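Local coordinates for protein putative beta-glucosidase (PDB 5WAB) that hydrolyses beta-glucosides as a family 3 glycoside hydrolase and may also release terminal arabinopyranose from the ginsenoside Rb2, at residues A169-Q173 / R174-E178; V595-P598 / K599-K603. One frame throughout, in Å; residues are numbered along the deposited sequence.

Contact 1 (A169-Q173 / R174-E178)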
# COMPACT_ATOMS: atom_id res chain seq x y z
N ALA A 169 -8.59 18.40 0.18
CA ALA A 169 -7.28 18.19 0.79
C ALA A 169 -6.41 19.35 0.35
O ALA A 169 -6.04 19.44 -0.83
CB ALA A 169 -6.69 16.85 0.39
N ASN A 170 -6.11 20.26 1.27
CA ASN A 170 -5.29 21.43 1.00
C ASN A 170 -3.84 21.09 1.34
O ASN A 170 -3.48 20.96 2.52
CB ASN A 170 -5.79 22.64 1.79
CG ASN A 170 -7.20 23.05 1.39
OD1 ASN A 170 -7.60 22.87 0.24
ND2 ASN A 170 -7.96 23.59 2.33
N ILE A 171 -3.02 20.93 0.30
CA ILE A 171 -1.69 20.34 0.41
C ILE A 171 -0.70 21.26 -0.29
O ILE A 171 -0.99 21.81 -1.36
CB ILE A 171 -1.66 18.94 -0.24
CG1 ILE A 171 -2.86 18.11 0.22
CG2 ILE A 171 -0.34 18.24 0.06
CD1 ILE A 171 -2.95 16.77 -0.47
N SER A 172 0.47 21.43 0.32
CA SER A 172 1.53 22.18 -0.34
C SER A 172 2.09 21.38 -1.51
O SER A 172 1.94 20.16 -1.59
CB SER A 172 2.66 22.50 0.63
OG SER A 172 3.40 21.33 0.92
N GLN A 173 2.76 22.10 -2.42
CA GLN A 173 3.34 21.44 -3.59
C GLN A 173 4.42 20.44 -3.20
O GLN A 173 4.45 19.32 -3.72
CB GLN A 173 3.88 22.48 -4.56
CG GLN A 173 2.76 23.20 -5.30
CD GLN A 173 1.86 22.22 -6.03
OE1 GLN A 173 0.66 22.15 -5.76
NE2 GLN A 173 2.43 21.47 -6.97
N ARG A 174 5.31 20.81 -2.27
CA ARG A 174 6.33 19.87 -1.81
C ARG A 174 5.70 18.58 -1.30
O ARG A 174 6.15 17.48 -1.65
CB ARG A 174 7.19 20.50 -0.71
CG ARG A 174 8.38 21.27 -1.21
CD ARG A 174 9.39 21.48 -0.09
NE ARG A 174 10.03 20.25 0.36
CZ ARG A 174 10.63 20.10 1.54
NH1 ARG A 174 10.66 21.12 2.40
NH2 ARG A 174 11.19 18.95 1.88
N ALA A 175 4.67 18.69 -0.46
CA ALA A 175 4.07 17.48 0.10
C ALA A 175 3.41 16.65 -0.98
O ALA A 175 3.49 15.41 -0.96
CB ALA A 175 3.07 17.86 1.20
N LEU A 176 2.76 17.30 -1.96
CA LEU A 176 2.21 16.58 -3.10
C LEU A 176 3.31 15.87 -3.88
O LEU A 176 3.20 14.68 -4.19
CB LEU A 176 1.44 17.54 -4.01
CG LEU A 176 0.01 17.90 -3.62
CD1 LEU A 176 -0.49 18.99 -4.53
CD2 LEU A 176 -0.91 16.68 -3.70
N ARG A 177 4.39 16.59 -4.19
CA ARG A 177 5.45 16.03 -5.03
C ARG A 177 6.25 14.95 -4.31
O ARG A 177 6.69 13.99 -4.95
CB ARG A 177 6.38 17.15 -5.50
CG ARG A 177 5.73 18.17 -6.41
CD ARG A 177 5.47 17.57 -7.77
NE ARG A 177 5.00 18.58 -8.71
CZ ARG A 177 4.86 18.36 -10.02
NH1 ARG A 177 5.15 17.17 -10.52
NH2 ARG A 177 4.44 19.33 -10.81
N GLU A 178 6.46 15.09 -3.00
CA GLU A 178 7.34 14.16 -2.30
C GLU A 178 6.61 13.04 -1.57
O GLU A 178 7.20 11.98 -1.35
CB GLU A 178 8.22 14.91 -1.29
CG GLU A 178 9.17 15.94 -1.90
CD GLU A 178 10.20 16.43 -0.91
OE1 GLU A 178 10.51 15.69 0.05
OE2 GLU A 178 10.69 17.57 -1.07

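Contact 2 (V595-P598 / K599-K603)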
# COMPACT_ATOMS: atom_id res chain seq x y z
N VAL A 595 15.68 23.78 2.60
CA VAL A 595 14.31 23.46 2.98
C VAL A 595 14.34 22.46 4.13
O VAL A 595 15.34 21.78 4.38
CB VAL A 595 13.49 22.91 1.80
CG1 VAL A 595 13.48 23.90 0.65
CG2 VAL A 595 14.05 21.57 1.34
N ALA A 596 13.21 22.39 4.84
CA ALA A 596 13.05 21.41 5.90
C ALA A 596 12.92 20.01 5.30
O ALA A 596 12.17 19.80 4.35
CB ALA A 596 11.82 21.75 6.74
N ARG A 597 13.67 19.06 5.86
CA ARG A 597 13.68 17.69 5.38
C ARG A 597 13.70 16.73 6.57
O ARG A 597 14.28 17.04 7.61
CB ARG A 597 14.90 17.42 4.49
CG ARG A 597 15.06 18.39 3.33
CD ARG A 597 15.97 17.82 2.26
NE ARG A 597 15.40 16.60 1.70
CZ ARG A 597 16.03 15.81 0.85
NH1 ARG A 597 17.26 16.10 0.46
NH2 ARG A 597 15.43 14.72 0.38
N PRO A 598 13.04 15.58 6.44
CA PRO A 598 13.14 14.54 7.47
C PRO A 598 14.59 14.09 7.66
O PRO A 598 15.41 14.19 6.75
CB PRO A 598 12.28 13.40 6.92
CG PRO A 598 11.36 14.06 5.94
CD PRO A 598 12.14 15.18 5.34
N LYS A 599 14.88 13.56 8.85
CA LYS A 599 16.25 13.15 9.13
C LYS A 599 16.71 12.10 8.12
O LYS A 599 17.85 12.16 7.64
CB LYS A 599 16.38 12.61 10.55
CG LYS A 599 17.84 12.47 10.99
CD LYS A 599 17.97 12.28 12.49
CE LYS A 599 17.64 10.85 12.89
NZ LYS A 599 17.72 10.64 14.36
N HIS A 600 15.85 11.14 7.79
CA HIS A 600 16.18 10.20 6.72
C HIS A 600 14.90 9.74 6.04
O HIS A 600 13.80 9.85 6.59
CB HIS A 600 17.00 9.01 7.24
CG HIS A 600 16.33 8.23 8.33
ND1 HIS A 600 16.81 7.02 8.77
CD2 HIS A 600 15.21 8.47 9.04
CE1 HIS A 600 16.01 6.55 9.72
NE2 HIS A 600 15.04 7.42 9.90
N GLU A 601 15.06 9.20 4.83
CA GLU A 601 13.96 8.68 4.03
C GLU A 601 14.39 7.38 3.36
O GLU A 601 15.54 7.25 2.94
CB GLU A 601 13.52 9.70 2.96
CG GLU A 601 12.91 10.98 3.52
CD GLU A 601 12.37 11.89 2.43
OE1 GLU A 601 11.84 11.36 1.43
OE2 GLU A 601 12.45 13.13 2.59
N LEU A 602 13.46 6.43 3.29
CA LEU A 602 13.76 5.15 2.65
C LEU A 602 13.98 5.34 1.15
O LEU A 602 13.13 5.90 0.45
CB LEU A 602 12.62 4.16 2.88
CG LEU A 602 12.86 2.80 2.23
CD1 LEU A 602 13.83 1.98 3.09
CD2 LEU A 602 11.57 2.07 2.01
N LYS A 603 15.12 4.85 0.65
CA LYS A 603 15.47 4.99 -0.76
C LYS A 603 15.89 3.67 -1.41
O LYS A 603 16.41 3.69 -2.54
CB LYS A 603 16.58 6.03 -0.95
CG LYS A 603 16.13 7.46 -0.64
CD LYS A 603 14.97 7.90 -1.55
CE LYS A 603 14.58 9.34 -1.27
NZ LYS A 603 13.50 9.81 -2.20
O HOH W 1 12.16 16.43 2.23
O HOH W 2 14.70 13.61 3.43

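Contact 1 (A169-Q173 / R174-E178)
Ser-172 caps the helix that begins at Gln-173: its OG accepts a hydrogen bond from the backbone N of Ala-175 at 3.2 Å, an N-cap, in the TIM-barrel-type N-terminal domain of a family 3 enzyme. With OG set between the backbone N and the carbonyl carbon (chi1 73°), the hydroxyl reaches forward to the N-H of Ala-175 in the first turn, while Ser-172 O accepts from Leu-176 N. Gln-173 O takes Arg-177 N in the next bond of the helix.

Leu-176 can be followed outward. Leu-176 CB rests near the carbonyl oxygens of Gln-173 and Ser-172; Leu-176 CG meets Ile-171 CG2 at 3.7 Å; Leu-176 CD1 lies against Gln-173 OE1, and Leu-176 CD2 against Ile-171 CD1 at 3.8 Å. The two aliphatic chains cross at about a right angle. Ile-171 CG2, anti to its own backbone N, also reaches Ala-175 CB at 3.6 Å, closing the apolar side of the turn, and Trp-213 of helix 212-222 packs on Leu-176.

One turn apart, Arg-174 and Glu-178 form an i to i+4 salt bridge, and Arg-174 NH2 also donates to Ala-596 O. Without the guanidinium, as with an alanine here, Glu-178 OE2 is likely to lose its charged mate, keeping Trp-630 N, and Ala-596 O to lose this donor. The grip is side-on, Arg-174 NE at 3.1 Å and Arg-174 NH2 at 3.3 Å converging on the single atom Glu-178 OE2 from the same face of the carboxylate.

Contact 2 (V595-P598 / K599-K603)
Pro-598 and Glu-601 meet where a loop of the fibronectin type III-like domain turns into an edge strand of its antiparallel sheet, the two side chains crossing obliquely, with CD and CG of the proline near Glu-601 OE2. Lys-599 makes the bend with helix-like backbone angles between extended neighbours. His-600 has its CB directed away from the loop, and its ring hydrogen-bonds Glu-647 and Asp-532 and stacks with Tyr-587. Glu-601, in contrast, reaches back: its chain is extended beyond CG (chi2 -174°), bringing Glu-601 OE2 to 3.4 Å from Pro-598 CD. Glu-601 OE2 also lies 4.0 Å from Arg-597 NH2, too far for a salt bridge, with guanidinium and carboxylate planes nearly perpendicular. Water supplies a polar link: one molecule accepts from Arg-597 NE at 3.3 Å, in the guanidinium plane, and its oxygen donates weakly to Glu-601 OE2. The other oxygen, Glu-601 OE1, is bridged to Arg-529 of helix 528-531. Past it, strand 601-610 pairs with strand 580-590, whose Pro-590 touches Arg-597, while Phe-525 and Thr-533 pack on Pro-598 and Tyr-629 of strand 628-631 flanks Arg-597.

Both contacts start an element of secondary structure, a helix in 169-178 and a strand in 595-603, and they do so with different chemistry. Contact 1, partly buried in the N-terminal domain, relies on direct backbone and capping bonds over an apolar side; contact 2, largely buried although Lys-599 is exposed, relies on ring packing, with a weak water link. With centres about 15 Å apart, they share an interdomain seam: the arginine of contact 1 reaches the loop of contact 2, Arg-174 NH1 packing on Val-595 CB. Across it Glu-178 OE1 and Glu-601 OE2 come close as like charges, which their respective arginine partners, Arg-174 and Arg-529, probably offset.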